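Local coordinates for protein TqaA (Penicillium aethiopicum, PDB 5DLK) that is a fungal nonribosomal peptide synthetase, probably closing its peptide product into a ring with the terminal condensation-like domain modelled here, at residues V121-W127 against F159-P165. Numbering follows the deposited sequence.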
loop_
_atom_site.group_PDB
_atom_site.type_symbol
_atom_site.label_atom_id
_atom_site.label_comp_id
_atom_site.label_asym_id
_atom_site.label_seq_id
_atom_site.Cartn_x
_atom_site.Cartn_y
_atom_site.Cartn_z
ATOM N N VAL A 121 16.772 15.610 -12.386
ATOM C CA VAL A 121 17.286 14.259 -12.166
ATOM C C VAL A 121 18.675 14.282 -11.540
ATOM O O VAL A 121 19.534 15.048 -11.964
ATOM C CB VAL A 121 17.328 13.473 -13.488
ATOM C CG1 VAL A 121 17.933 12.100 -13.292
ATOM C CG2 VAL A 121 15.917 13.378 -14.083
ATOM N N ARG A 122 18.894 13.469 -10.511
ATOM C CA ARG A 122 20.234 13.296 -9.970
ATOM C C ARG A 122 20.973 12.344 -10.909
ATOM O O ARG A 122 20.488 11.255 -11.235
ATOM C CB ARG A 122 20.187 12.765 -8.533
ATOM C CG ARG A 122 21.534 12.420 -7.935
ATOM C CD ARG A 122 21.426 11.985 -6.472
ATOM N NE ARG A 122 20.738 10.696 -6.327
ATOM C CZ ARG A 122 20.662 10.017 -5.186
ATOM N NH1 ARG A 122 21.232 10.499 -4.087
ATOM N NH2 ARG A 122 20.021 8.850 -5.146
ATOM N N GLU A 123 22.139 12.761 -11.387
ATOM C CA GLU A 123 22.815 11.988 -12.421
ATOM C C GLU A 123 24.233 11.678 -12.001
ATOM O O GLU A 123 24.908 12.525 -11.420
ATOM C CB GLU A 123 22.821 12.737 -13.758
ATOM C CG GLU A 123 21.447 13.142 -14.237
ATOM C CD GLU A 123 21.281 12.991 -15.730
ATOM O OE1 GLU A 123 22.041 12.213 -16.347
ATOM O OE2 GLU A 123 20.378 13.648 -16.285
ATOM N N VAL A 124 24.655 10.451 -12.282
ATOM C CA VAL A 124 26.009 10.014 -11.992
ATOM C C VAL A 124 26.637 9.427 -13.251
ATOM O O VAL A 124 26.051 8.564 -13.895
ATOM C CB VAL A 124 26.048 8.947 -10.873
ATOM C CG1 VAL A 124 27.470 8.486 -10.632
ATOM C CG2 VAL A 124 25.424 9.483 -9.584
ATOM N N GLN A 125 27.828 9.905 -13.609
ATOM C CA GLN A 125 28.618 9.242 -14.642
ATOM C C GLN A 125 29.719 8.485 -13.924
ATOM O O GLN A 125 30.551 9.093 -13.264
ATOM C CB GLN A 125 29.193 10.250 -15.658
ATOM C CG GLN A 125 28.137 10.954 -16.508
ATOM C CD GLN A 125 27.497 12.163 -15.811
ATOM O OE1 GLN A 125 28.196 13.070 -15.346
ATOM N NE2 GLN A 125 26.161 12.175 -15.735
ATOM N N CYS A 126 29.689 7.155 -14.011
ATOM C CA CYS A 126 30.579 6.316 -13.226
ATOM C C CYS A 126 31.973 6.258 -13.819
ATOM O O CYS A 126 32.151 6.533 -15.006
ATOM C CB CYS A 126 30.053 4.897 -13.133
ATOM S SG CYS A 126 28.451 4.745 -12.326
ATOM N N TRP A 127 32.936 5.881 -12.988
ATOM C CA TRP A 127 34.264 5.493 -13.473
ATOM C C TRP A 127 34.140 4.279 -14.385
ATOM O O TRP A 127 33.246 3.454 -14.199
ATOM C CB TRP A 127 35.188 5.142 -12.322
ATOM C CG TRP A 127 35.683 6.265 -11.490
ATOM C CD1 TRP A 127 36.230 7.439 -11.925
ATOM C CD2 TRP A 127 35.756 6.292 -10.064
ATOM N NE1 TRP A 127 36.613 8.203 -10.854
ATOM C CE2 TRP A 127 36.342 7.514 -9.699
ATOM C CE3 TRP A 127 35.364 5.403 -9.058
ATOM C CZ2 TRP A 127 36.533 7.881 -8.373
ATOM C CZ3 TRP A 127 35.572 5.759 -7.749
ATOM C CH2 TRP A 127 36.151 6.986 -7.414
ATOM N N PHE A 159 14.191 11.282 -9.067
ATOM C CA PHE A 159 14.754 10.349 -10.035
ATOM C C PHE A 159 16.266 10.421 -10.055
ATOM O O PHE A 159 16.843 11.492 -9.857
ATOM C CB PHE A 159 14.241 10.648 -11.450
ATOM C CG PHE A 159 12.751 10.592 -11.590
ATOM C CD1 PHE A 159 11.964 11.668 -11.234
ATOM C CD2 PHE A 159 12.148 9.454 -12.097
ATOM C CE1 PHE A 159 10.565 11.618 -11.372
ATOM C CE2 PHE A 159 10.752 9.386 -12.237
ATOM C CZ PHE A 159 9.967 10.472 -11.874
ATOM N N THR A 160 16.884 9.267 -10.287
ATOM C CA THR A 160 18.343 9.152 -10.355
ATOM C C THR A 160 18.686 8.389 -11.622
ATOM O O THR A 160 18.020 7.429 -11.975
ATOM C CB THR A 160 18.939 8.425 -9.122
ATOM O OG1 THR A 160 18.570 9.112 -7.918
ATOM C CG2 THR A 160 20.463 8.389 -9.200
ATOM N N LEU A 161 19.740 8.819 -12.307
ATOM C CA LEU A 161 20.170 8.166 -13.534
ATOM C C LEU A 161 21.668 7.937 -13.431
ATOM O O LEU A 161 22.428 8.901 -13.354
ATOM C CB LEU A 161 19.833 9.045 -14.743
ATOM C CG LEU A 161 19.896 8.446 -16.138
ATOM C CD1 LEU A 161 19.076 7.172 -16.181
ATOM C CD2 LEU A 161 19.353 9.461 -17.136
ATOM N N VAL A 162 22.079 6.671 -13.372
ATOM C CA VAL A 162 23.484 6.327 -13.141
ATOM C C VAL A 162 24.023 5.592 -14.363
ATOM O O VAL A 162 23.515 4.536 -14.729
ATOM C CB VAL A 162 23.652 5.472 -11.864
ATOM C CG1 VAL A 162 25.104 5.112 -11.636
ATOM C CG2 VAL A 162 23.121 6.229 -10.653
ATOM N N SER A 163 25.059 6.154 -14.993
ATOM C CA SER A 163 25.506 5.681 -16.302
ATOM C C SER A 163 26.952 5.190 -16.324
ATOM O O SER A 163 27.824 5.783 -15.701
ATOM C CB SER A 163 25.383 6.807 -17.344
ATOM O OG SER A 163 24.046 7.236 -17.481
ATOM N N CYS A 164 27.187 4.111 -17.059
ATOM C CA CYS A 164 28.541 3.738 -17.459
ATOM C C CYS A 164 28.980 4.637 -18.613
ATOM O O CYS A 164 28.139 5.092 -19.391
ATOM C CB CYS A 164 28.601 2.276 -17.891
ATOM S SG CYS A 164 28.188 1.087 -16.610
ATOM N N PRO A 165 30.301 4.878 -18.743
ATOM C CA PRO A 165 30.889 5.748 -19.773
ATOM C C PRO A 165 30.264 5.701 -21.181
ATOM O O PRO A 165 30.131 6.758 -21.801
ATOM C CB PRO A 165 32.337 5.266 -19.811
ATOM C CG PRO A 165 32.628 4.991 -18.383
ATOM C CD PRO A 165 31.331 4.409 -17.802
HETATM O O HOH W 1 23.779 9.716 -15.929
#
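Thr160 OG1 is gripped side-on by Arg122, whose NE and NH2 both lie 3.1 Å from it. The hydroxyl oxygen sits at the guanidinium edge, only 13° out of its plane. Arg122 gets there by running out extended and then bending at chi3 (68°), which turns the guanidinium across the threonine. NH2 also forms a salt bridge to Asp144 on helix 132-144, so one group ties both strands to the helix that connects them. Cutting Arg122 back to an alanine would probably cost Asp144 its positive mate here and leave Thr160 OG1 without two donors.

Between the two strands, which run parallel, the amides form the usual ladder: Leu161 N gives to Arg122 O at 2.8 Å, Val124 N to Leu161 O, and Ser163 N to Val124 O. Cys126 N carries the pairing past the strand end, bonding Ser163 O at 2.9 Å and an almost straight 175°.

On the face shared with Arg122, Val124 and Val162 lie side by side, and Cys126 SG presses on Val162 CG1 at 3.4 Å. Helix 132-144 covers Val162. The other face carries Glu123, Leu161, Gln125 and Ser163, with a water 2.9 Å from Ser163 OG and 3.0 Å from Leu161 O that also reaches Glu123 OE1. Glu123 OE2 pairs with Arg85.

This is a beta-alpha-beta crossover placing 122-125 at the sheet's edge in the condensation domain, away from the phosphopantetheine-binding residues. Backbone bonds set its register, while the outside charges of Asp144 and Arg85 pin the edge strand to helices 132-144 and 81-94.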